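Local coordinates for protein EST1E (Clostridium proteoclasticum, PDB 2WTM) that hydrolyses ester bonds as a promiscuous feruloyl esterase from a rumen bacterium, with a sequence of the alpha/beta-hydrolase clan, at residues 181-186 / 211-215; 101-107 / 125-131; 196-202 / 222-228. One frame throughout, in Å; residues are numbered along the deposited sequence.

Interaction 1: residues 181-186 / 211-215; sequences VEDFVD and FSKQY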
loop_
_atom_site.group_PDB
_atom_site.type_symbol
_atom_site.label_atom_id
_atom_site.label_comp_id
_atom_site.label_asym_id
_atom_site.label_seq_id
_atom_site.Cartn_x
_atom_site.Cartn_y
_atom_site.Cartn_z
ATOM N N VAL A 181 -0.068 10.454 6.694
ATOM C CA VAL A 181 -1.006 10.174 7.803
ATOM C C VAL A 181 -2.083 11.217 7.949
ATOM O O VAL A 181 -3.240 10.924 8.185
ATOM C CB VAL A 181 -0.234 9.923 9.145
ATOM C CG1 VAL A 181 -1.177 9.634 10.266
ATOM C CG2 VAL A 181 0.725 8.756 8.969
ATOM N N GLU A 182 -1.659 12.466 7.804
ATOM C CA GLU A 182 -2.576 13.581 8.000
ATOM C C GLU A 182 -3.794 13.540 7.099
ATOM O O GLU A 182 -4.899 13.995 7.503
ATOM C CB GLU A 182 -1.798 14.884 7.798
ATOM C CG GLU A 182 -0.796 15.262 8.858
ATOM C CD GLU A 182 0.547 14.478 8.825
ATOM O OE1 GLU A 182 0.855 13.761 7.799
ATOM O OE2 GLU A 182 1.305 14.611 9.832
ATOM N N ASP A 183 -3.649 12.984 5.894
ATOM C CA ASP A 183 -4.774 12.817 4.946
ATOM C C ASP A 183 -5.832 11.887 5.552
ATOM O O ASP A 183 -7.048 12.109 5.449
ATOM C CB ASP A 183 -4.329 12.245 3.617
ATOM C CG ASP A 183 -3.586 13.206 2.770
ATOM O OD1 ASP A 183 -3.402 14.383 3.173
ATOM O OD2 ASP A 183 -3.132 12.739 1.714
ATOM N N PHE A 184 -5.339 10.798 6.126
ATOM C CA PHE A 184 -6.232 9.801 6.737
ATOM C C PHE A 184 -6.910 10.331 8.026
ATOM O O PHE A 184 -8.041 9.968 8.321
ATOM C CB PHE A 184 -5.476 8.476 7.097
ATOM C CG PHE A 184 -4.845 7.764 5.930
ATOM C CD1 PHE A 184 -5.412 6.639 5.435
ATOM C CD2 PHE A 184 -3.727 8.266 5.275
ATOM C CE1 PHE A 184 -4.847 5.918 4.389
ATOM C CE2 PHE A 184 -3.116 7.553 4.243
ATOM C CZ PHE A 184 -3.697 6.386 3.790
ATOM N N VAL A 185 -6.188 11.116 8.792
ATOM C CA VAL A 185 -6.779 11.767 9.973
ATOM C C VAL A 185 -7.931 12.678 9.520
ATOM O O VAL A 185 -9.035 12.658 10.081
ATOM C CB VAL A 185 -5.742 12.547 10.764
ATOM C CG1 VAL A 185 -6.376 13.403 11.842
ATOM C CG2 VAL A 185 -4.714 11.583 11.380
ATOM N N ASP A 186 -7.660 13.476 8.502
ATOM C CA ASP A 186 -8.697 14.363 8.009
ATOM C C ASP A 186 -9.946 13.663 7.505
ATOM O O ASP A 186 -11.067 14.233 7.547
ATOM C CB ASP A 186 -8.116 15.209 6.856
ATOM C CG ASP A 186 -7.350 16.408 7.335
ATOM O OD1 ASP A 186 -7.359 16.773 8.557
ATOM O OD2 ASP A 186 -6.707 17.013 6.439
ATOM N N PHE A 211 -2.146 14.937 16.836
ATOM C CA PHE A 211 -3.169 14.262 16.045
ATOM C C PHE A 211 -4.569 14.382 16.674
ATOM O O PHE A 211 -5.553 14.550 15.987
ATOM C CB PHE A 211 -2.808 12.793 15.691
ATOM C CG PHE A 211 -1.741 12.697 14.641
ATOM C CD1 PHE A 211 -1.988 13.135 13.366
ATOM C CD2 PHE A 211 -0.498 12.151 14.952
ATOM C CE1 PHE A 211 -0.962 13.025 12.373
ATOM C CE2 PHE A 211 0.528 12.072 14.003
ATOM C CZ PHE A 211 0.286 12.506 12.721
ATOM N N SER A 212 -4.655 14.340 17.993
ATOM C CA SER A 212 -5.954 14.487 18.666
ATOM C C SER A 212 -6.635 15.806 18.359
ATOM O O SER A 212 -7.846 15.898 18.422
ATOM C CB SER A 212 -5.850 14.314 20.171
ATOM O OG SER A 212 -5.265 15.438 20.887
ATOM N N LYS A 213 -5.846 16.840 18.124
ATOM C CA LYS A 213 -6.393 18.145 17.779
ATOM C C LYS A 213 -6.759 18.216 16.313
ATOM O O LYS A 213 -7.668 18.949 15.951
ATOM C CB LYS A 213 -5.397 19.245 18.159
ATOM C CG LYS A 213 -5.132 19.271 19.676
ATOM C CD LYS A 213 -4.333 20.432 20.137
ATOM C CE LYS A 213 -3.584 20.165 21.464
ATOM N NZ LYS A 213 -4.467 19.900 22.621
ATOM N N GLN A 214 -6.089 17.421 15.462
ATOM C CA GLN A 214 -6.405 17.406 14.049
ATOM C C GLN A 214 -7.734 16.739 13.708
ATOM O O GLN A 214 -8.480 17.156 12.801
ATOM C CB GLN A 214 -5.283 16.736 13.270
ATOM C CG GLN A 214 -5.448 16.962 11.825
ATOM C CD GLN A 214 -4.527 16.161 10.971
ATOM O OE1 GLN A 214 -3.403 15.795 11.399
ATOM N NE2 GLN A 214 -4.943 15.988 9.705
ATOM N N TYR A 215 -8.036 15.639 14.407
ATOM C CA TYR A 215 -9.228 14.912 14.206
ATOM C C TYR A 215 -10.444 15.818 14.482
ATOM O O TYR A 215 -10.365 16.673 15.420
ATOM C CB TYR A 215 -9.250 13.714 15.179
ATOM C CG TYR A 215 -8.654 12.438 14.626
ATOM C CD1 TYR A 215 -7.600 11.822 15.280
ATOM C CD2 TYR A 215 -9.186 11.844 13.492
ATOM C CE1 TYR A 215 -7.033 10.629 14.777
ATOM C CE2 TYR A 215 -8.652 10.630 13.008
ATOM C CZ TYR A 215 -7.544 10.060 13.665
ATOM O OH TYR A 215 -7.002 8.889 13.145
HETATM O O HOH W 1 -7.916 8.230 10.655
HETATM O O HOH W 2 -9.835 16.520 10.615
#
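Val-185 is the bump here, and three side chains of 211-215 shape the hollow it fills. Its CG1 sits over one face of the Tyr-215 ring, a CH-pi contact 3.6 Å from the ring centroid, and also meets Gln-214 CD at 3.4 Å, while Val-185 CG2 reaches Phe-211 CD1 at 3.7 Å. One turn back, Val-181 CG1 adds a looser touch on Phe-211 CE1 at 4.0 Å. Gln-214 stretches along one flank of the hollow: its NE2 donates to Asp-186 OD1 at 2.8 Å and, weakly, to Glu-182 O at 3.0 Å, so one amide group serves acceptors from two residues one helical turn apart in sequence. On the other flank, water 1 links Phe-184 O to Tyr-215 OH. Val-185 and Tyr-215 both also touch Met-115 of helix 109-120, and Phe-184 packs on Thr-178 of the second subunit. Here helix 181-187, leading into strand 192-197, packs against the C-terminal end of helix 205-214, which follows that strand, in what the family makes an alpha/beta-hydrolase fold.

Interaction 2: residues 101-107 / 125-131; sequences DIYMAGH and IKALIPL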
loop_
_atom_site.group_PDB
_atom_site.type_symbol
_atom_site.label_atom_id
_atom_site.label_comp_id
_atom_site.label_asym_id
_atom_site.label_seq_id
_atom_site.Cartn_x
_atom_site.Cartn_y
_atom_site.Cartn_z
ATOM N N ASP A 101 -22.604 -3.131 14.424
ATOM C CA ASP A 101 -21.613 -2.146 14.011
ATOM C C ASP A 101 -20.179 -2.706 14.193
ATOM O O ASP A 101 -19.905 -3.504 15.087
ATOM C CB ASP A 101 -21.751 -0.895 14.823
ATOM C CG ASP A 101 -23.139 -0.279 14.762
ATOM O OD1 ASP A 101 -23.552 0.093 13.634
ATOM O OD2 ASP A 101 -23.772 -0.147 15.840
ATOM N N ILE A 102 -19.226 -2.188 13.373
ATOM C CA ILE A 102 -17.831 -2.623 13.487
ATOM C C ILE A 102 -16.983 -1.443 13.966
ATOM O O ILE A 102 -17.219 -0.307 13.517
ATOM C CB ILE A 102 -17.295 -3.143 12.129
ATOM C CG1 ILE A 102 -18.216 -4.294 11.647
ATOM C CG2 ILE A 102 -15.822 -3.558 12.198
ATOM C CD1 ILE A 102 -17.886 -4.794 10.280
ATOM N N TYR A 103 -16.077 -1.707 14.900
ATOM C CA TYR A 103 -15.174 -0.712 15.430
ATOM C C TYR A 103 -13.741 -1.157 15.191
ATOM O O TYR A 103 -13.518 -2.294 14.900
ATOM C CB TYR A 103 -15.390 -0.575 16.919
ATOM C CG TYR A 103 -16.765 -0.057 17.287
ATOM C CD1 TYR A 103 -16.962 1.291 17.529
ATOM C CD2 TYR A 103 -17.855 -0.911 17.467
ATOM C CE1 TYR A 103 -18.220 1.785 17.899
ATOM C CE2 TYR A 103 -19.120 -0.404 17.852
ATOM C CZ TYR A 103 -19.271 0.924 18.048
ATOM O OH TYR A 103 -20.495 1.511 18.445
ATOM N N MET A 104 -12.773 -0.262 15.348
ATOM C CA MET A 104 -11.382 -0.633 15.280
ATOM C C MET A 104 -10.611 -0.079 16.463
ATOM O O MET A 104 -10.794 1.043 16.907
ATOM C CB MET A 104 -10.690 -0.143 14.021
ATOM C CG MET A 104 -11.107 -0.829 12.764
ATOM S SD MET A 104 -10.229 -0.065 11.326
ATOM C CE MET A 104 -10.716 -1.141 10.045
ATOM N N ALA A 105 -9.630 -0.871 16.881
ATOM C CA ALA A 105 -8.648 -0.462 17.955
ATOM C C ALA A 105 -7.298 -1.113 17.606
ATOM O O ALA A 105 -7.237 -2.135 16.941
ATOM C CB ALA A 105 -9.113 -0.946 19.380
ATOM N N GLY A 106 -6.210 -0.467 17.999
ATOM C CA GLY A 106 -4.873 -0.987 17.725
ATOM C C GLY A 106 -3.826 -0.328 18.547
ATOM O O GLY A 106 -4.023 0.817 18.875
ATOM N N HIS A 107 -2.731 -1.032 18.840
ATOM C CA HIS A 107 -1.623 -0.467 19.593
ATOM C C HIS A 107 -0.405 -0.177 18.727
ATOM O O HIS A 107 0.050 -1.048 17.952
ATOM C CB HIS A 107 -1.294 -1.440 20.726
ATOM C CG HIS A 107 -0.231 -0.937 21.659
ATOM N ND1 HIS A 107 1.080 -1.366 21.593
ATOM C CD2 HIS A 107 -0.275 0.005 22.620
ATOM C CE1 HIS A 107 1.779 -0.727 22.519
ATOM N NE2 HIS A 107 0.979 0.107 23.149
ATOM N N ILE A 125 -16.700 1.814 9.704
ATOM C CA ILE A 125 -16.111 1.784 11.059
ATOM C C ILE A 125 -16.705 2.882 11.897
ATOM O O ILE A 125 -16.480 4.069 11.637
ATOM C CB ILE A 125 -14.554 1.897 11.008
ATOM C CG1 ILE A 125 -13.964 0.853 10.059
ATOM C CG2 ILE A 125 -13.990 1.898 12.415
ATOM C CD1 ILE A 125 -14.352 -0.569 10.504
ATOM N N LYS A 126 -17.419 2.502 12.962
ATOM C CA LYS A 126 -18.239 3.442 13.674
ATOM C C LYS A 126 -17.494 4.363 14.649
ATOM O O LYS A 126 -17.890 5.495 14.921
ATOM C CB LYS A 126 -19.327 2.649 14.387
ATOM C CG LYS A 126 -20.337 3.536 15.181
ATOM C CD LYS A 126 -21.534 2.619 15.521
ATOM C CE LYS A 126 -22.654 3.326 16.377
ATOM N NZ LYS A 126 -22.066 3.815 17.563
ATOM N N ALA A 127 -16.425 3.847 15.245
ATOM C CA ALA A 127 -15.502 4.601 16.063
ATOM C C ALA A 127 -14.124 3.918 16.067
ATOM O O ALA A 127 -14.048 2.746 15.662
ATOM C CB ALA A 127 -16.027 4.758 17.512
ATOM N N LEU A 128 -13.121 4.612 16.582
ATOM C CA LEU A 128 -11.709 4.247 16.368
ATOM C C LEU A 128 -10.963 4.505 17.643
ATOM O O LEU A 128 -11.086 5.576 18.261
ATOM C CB LEU A 128 -11.153 5.136 15.246
ATOM C CG LEU A 128 -9.670 5.026 15.053
ATOM C CD1 LEU A 128 -9.232 3.698 14.548
ATOM C CD2 LEU A 128 -9.292 6.094 14.085
ATOM N N ILE A 129 -10.146 3.542 18.034
ATOM C CA ILE A 129 -9.306 3.624 19.236
ATOM C C ILE A 129 -7.823 3.352 18.987
ATOM O O ILE A 129 -7.379 2.222 19.115
ATOM C CB ILE A 129 -9.829 2.661 20.322
ATOM C CG1 ILE A 129 -11.325 2.900 20.510
ATOM C CG2 ILE A 129 -9.079 2.952 21.615
ATOM C CD1 ILE A 129 -11.957 1.923 21.455
ATOM N N PRO A 130 -7.052 4.396 18.658
ATOM C CA PRO A 130 -5.611 4.190 18.544
ATOM C C PRO A 130 -4.954 4.278 19.912
ATOM O O PRO A 130 -4.941 5.339 20.515
ATOM C CB PRO A 130 -5.194 5.317 17.585
ATOM C CG PRO A 130 -6.452 5.832 17.024
ATOM C CD PRO A 130 -7.422 5.711 18.169
ATOM N N LEU A 131 -4.310 3.201 20.318
ATOM C CA LEU A 131 -3.627 3.090 21.609
ATOM C C LEU A 131 -2.117 3.365 21.397
ATOM O O LEU A 131 -1.500 2.623 20.643
ATOM C CB LEU A 131 -3.879 1.717 22.197
ATOM C CG LEU A 131 -5.310 1.349 22.462
ATOM C CD1 LEU A 131 -5.504 -0.140 22.749
ATOM C CD2 LEU A 131 -5.973 2.220 23.511
#
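Tyr-103 lays one face of its ring over Lys-126 CB, 4.2 Å from the centroid, and its CD1 packs on Ala-127 CB at 3.6 Å. Lys-126 NZ, which also donates to Gln-248 O, reaches Tyr-103 OH at 2.9 Å. The two strands run parallel, 7° apart in direction with axes 4.7 Å apart; at this same end Lys-126 N donates to Ile-102 O at 2.9 Å, and farther along Met-104 N donates to Ala-127 O at 3.3 Å and Met-104 O accepts from Ile-129 N at 2.8 Å. Gly-106 N bonds Ile-129 O at 3.1 Å, and Gly-106 O takes Leu-131 N at 2.8 Å. Met-104 and Leu-128 face helix 109-120; Ala-105 and Ile-129 meet on the opposite face, CB to CB at 3.8 Å. The helix completes a beta-alpha-beta crossover, and Gly-106 opens what is probably the nucleophile elbow. The contact is thus backbone bonding in apolar surroundings, with polar side chains at its ends: the lysine-tyrosine pair, and His-107, whose NE2 bonds His-228 O.

Interaction 3: residues 196-202 / 222-228; sequences HGDQDEA and TIPGDTH. With PO4 (phosphate ion), chain E.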
loop_
_atom_site.group_PDB
_atom_site.type_symbol
_atom_site.label_atom_id
_atom_site.label_comp_id
_atom_site.label_asym_id
_atom_site.label_seq_id
_atom_site.Cartn_x
_atom_site.Cartn_y
_atom_site.Cartn_z
ATOM N N HIS A 196 -2.527 7.466 25.460
ATOM C CA HIS A 196 -1.100 7.485 25.366
ATOM C C HIS A 196 -0.498 7.845 26.708
ATOM O O HIS A 196 -1.013 8.750 27.371
ATOM C CB HIS A 196 -0.693 8.558 24.317
ATOM C CG HIS A 196 0.598 8.312 23.609
ATOM N ND1 HIS A 196 0.701 8.308 22.227
ATOM C CD2 HIS A 196 1.834 8.081 24.070
ATOM C CE1 HIS A 196 1.944 8.078 21.884
ATOM N NE2 HIS A 196 2.662 7.916 22.983
ATOM N N GLY A 197 0.526 7.082 27.095
ATOM C CA GLY A 197 1.311 7.299 28.347
ATOM C C GLY A 197 2.282 8.436 28.131
ATOM O O GLY A 197 3.037 8.411 27.162
ATOM N N ASP A 198 2.348 9.359 29.076
ATOM C CA ASP A 198 3.231 10.515 28.888
ATOM C C ASP A 198 4.723 10.248 29.164
ATOM O O ASP A 198 5.530 11.156 28.976
ATOM C CB ASP A 198 2.703 11.765 29.615
ATOM C CG ASP A 198 2.755 11.664 31.120
ATOM O OD1 ASP A 198 3.487 10.835 31.687
ATOM O OD2 ASP A 198 1.959 12.430 31.684
ATOM N N GLN A 199 5.104 9.056 29.571
ATOM C CA GLN A 199 6.475 8.642 29.620
ATOM C C GLN A 199 6.762 7.518 28.607
ATOM O O GLN A 199 7.566 6.631 28.856
ATOM C CB GLN A 199 6.815 8.209 31.045
ATOM C CG GLN A 199 6.783 9.365 32.038
ATOM C CD GLN A 199 7.965 10.335 31.876
ATOM O OE1 GLN A 199 8.966 9.996 31.239
ATOM N NE2 GLN A 199 7.865 11.515 32.466
ATOM N N ASP A 200 6.091 7.565 27.450
ATOM C CA ASP A 200 6.261 6.556 26.419
ATOM C C ASP A 200 7.646 6.718 25.816
ATOM O O ASP A 200 7.976 7.746 25.266
ATOM C CB ASP A 200 5.143 6.690 25.359
ATOM C CG ASP A 200 5.100 5.549 24.341
ATOM O OD1 ASP A 200 6.135 5.090 23.855
ATOM O OD2 ASP A 200 3.972 5.124 24.029
ATOM N N GLU A 201 8.441 5.678 25.972
ATOM C CA GLU A 201 9.829 5.638 25.557
ATOM C C GLU A 201 9.998 5.288 24.085
ATOM O O GLU A 201 11.125 5.214 23.592
ATOM C CB GLU A 201 10.539 4.538 26.408
ATOM C CG GLU A 201 10.127 2.978 26.181
ATOM C CD GLU A 201 8.800 2.504 26.827
ATOM O OE1 GLU A 201 7.958 3.325 27.208
ATOM O OE2 GLU A 201 8.587 1.269 26.885
ATOM N N ALA A 202 8.901 4.922 23.433
ATOM C CA ALA A 202 8.987 4.292 22.110
ATOM C C ALA A 202 8.453 5.201 21.053
ATOM O O ALA A 202 9.035 5.282 19.966
ATOM C CB ALA A 202 8.232 2.984 22.121
ATOM N N THR A 222 -4.644 10.779 28.509
ATOM C CA THR A 222 -3.267 10.706 28.833
ATOM C C THR A 222 -3.133 9.802 30.032
ATOM O O THR A 222 -3.935 9.924 30.983
ATOM C CB THR A 222 -2.703 12.103 29.153
ATOM O OG1 THR A 222 -2.846 12.890 27.970
ATOM C CG2 THR A 222 -1.235 12.032 29.562
ATOM N N ILE A 223 -2.194 8.866 29.972
ATOM C CA ILE A 223 -1.931 8.044 31.167
ATOM C C ILE A 223 -0.685 8.640 31.870
ATOM O O ILE A 223 0.451 8.465 31.416
ATOM C CB ILE A 223 -1.733 6.548 30.858
ATOM C CG1 ILE A 223 -2.744 6.021 29.807
ATOM C CG2 ILE A 223 -1.784 5.729 32.115
ATOM C CD1 ILE A 223 -4.186 5.999 30.280
ATOM N N PRO A 224 -0.890 9.295 33.019
ATOM C CA PRO A 224 0.289 9.954 33.605
ATOM C C PRO A 224 1.362 8.992 34.061
ATOM O O PRO A 224 1.062 8.020 34.757
ATOM C CB PRO A 224 -0.303 10.745 34.778
ATOM C CG PRO A 224 -1.695 10.821 34.523
ATOM C CD PRO A 224 -2.093 9.549 33.795
ATOM N N GLY A 225 2.599 9.271 33.626
ATOM C CA GLY A 225 3.746 8.549 34.049
ATOM C C GLY A 225 3.994 7.222 33.404
ATOM O O GLY A 225 5.005 6.573 33.658
ATOM N N ASP A 226 3.098 6.842 32.480
ATOM C CA ASP A 226 3.094 5.469 31.991
ATOM C C ASP A 226 3.866 5.267 30.676
ATOM O O ASP A 226 4.164 6.234 29.954
ATOM C CB ASP A 226 1.699 4.941 31.893
ATOM C CG ASP A 226 1.617 3.469 32.255
ATOM O OD1 ASP A 226 2.669 2.794 32.366
ATOM O OD2 ASP A 226 0.489 3.011 32.377
ATOM N N THR A 227 4.187 4.003 30.442
ATOM C CA THR A 227 5.098 3.559 29.425
ATOM C C THR A 227 4.313 3.188 28.135
ATOM O O THR A 227 3.089 3.291 28.031
ATOM C CB THR A 227 5.886 2.358 29.947
ATOM O OG1 THR A 227 5.014 1.244 30.147
ATOM C CG2 THR A 227 6.531 2.705 31.327
ATOM N N HIS A 228 5.081 2.782 27.169
ATOM C CA HIS A 228 4.511 2.426 25.853
ATOM C C HIS A 228 3.439 1.351 25.927
ATOM O O HIS A 228 2.461 1.429 25.186
ATOM C CB HIS A 228 5.637 1.978 24.939
ATOM C CG HIS A 228 5.228 1.793 23.511
ATOM N ND1 HIS A 228 4.517 2.735 22.804
ATOM C CD2 HIS A 228 5.440 0.752 22.659
ATOM C CE1 HIS A 228 4.288 2.275 21.579
ATOM N NE2 HIS A 228 4.826 1.076 21.470
HETATM P P PO4 E . 5.277 -1.422 18.517
HETATM O O1 PO4 E . 4.543 -2.365 19.465
HETATM O O2 PO4 E . 6.587 -2.152 18.333
HETATM O O3 PO4 E . 5.648 -0.135 19.240
HETATM O O4 PO4 E . 4.512 -1.065 17.211
HETATM O O HOH W 3 2.062 4.825 25.969
HETATM O O HOH W 4 6.457 -0.324 28.004
#
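Thr-222 opens the second segment still in strand, its CA 3.3 Å from His-196 O, and its hydroxyl bonds Tyr-205. Ile-223 continues the parallel pairing: its N donates to His-196 O at 2.9 Å and its O accepts from Asp-198 N at 3.1 Å. A type II beta turn from Ile-223 to Asp-226 follows, with Pro-224 and Gly-225 at its corners; Gly-225 takes positive phi, which favours glycine, and its N donates to Asp-198 OD1 at 2.6 Å. Asp-226 O then accepts from Gln-199 N at 3.0 Å, so close to Gly-197 that a CB there would clash. Thr-227 O joins Gly-197 N and Asp-200 OD2 through water 3. Last comes His-228, whose N donates to Glu-201 OE1 at 2.9 Å and whose ring lies against Ala-202 CB, a CH-pi contact 3.6 Å from the centroid. His-228 ND1 donates to Asp-200 OD2 at 2.7 Å, while NE2 donates to O3 of a phosphate, probably from the crystallisation liquor, also at 2.7 Å. With Ser-108, which bonds the same phosphate, this fits the Ser-His-Asp triad expected of such an esterase. The two loops leave the ends of strands 192-197 and 218-223, neighbours in the sheet joined through helix 205-214; Ile-223 packs on helix 234-249, and His-228 O meets His-107 at the end of strand 99-107.

How the interactions relate
Interaction 2 is the buried one, near the middle of the sheet and mostly backbone hydrogen bonds and apolar packing; interactions 1 and 3 lie farther out, partly buried. In interaction 1 polar groups flank an apolar centre; in interaction 3 charges and waters lie at its heart. Interactions 1 and 3 share the run from helix 181-187 to strand 218-223, their segments alternating along the chain, yet they do not touch: one packs helices, the other pairs strand ends and loops. Interaction 2 meets both. Leu-128 CD2 packs on Tyr-215 OH at 3.7 Å, and His-107 NE2 lies 2.8 Å from His-228 O, a probable hydrogen bond joining the strand before the likely nucleophile to the histidine loop.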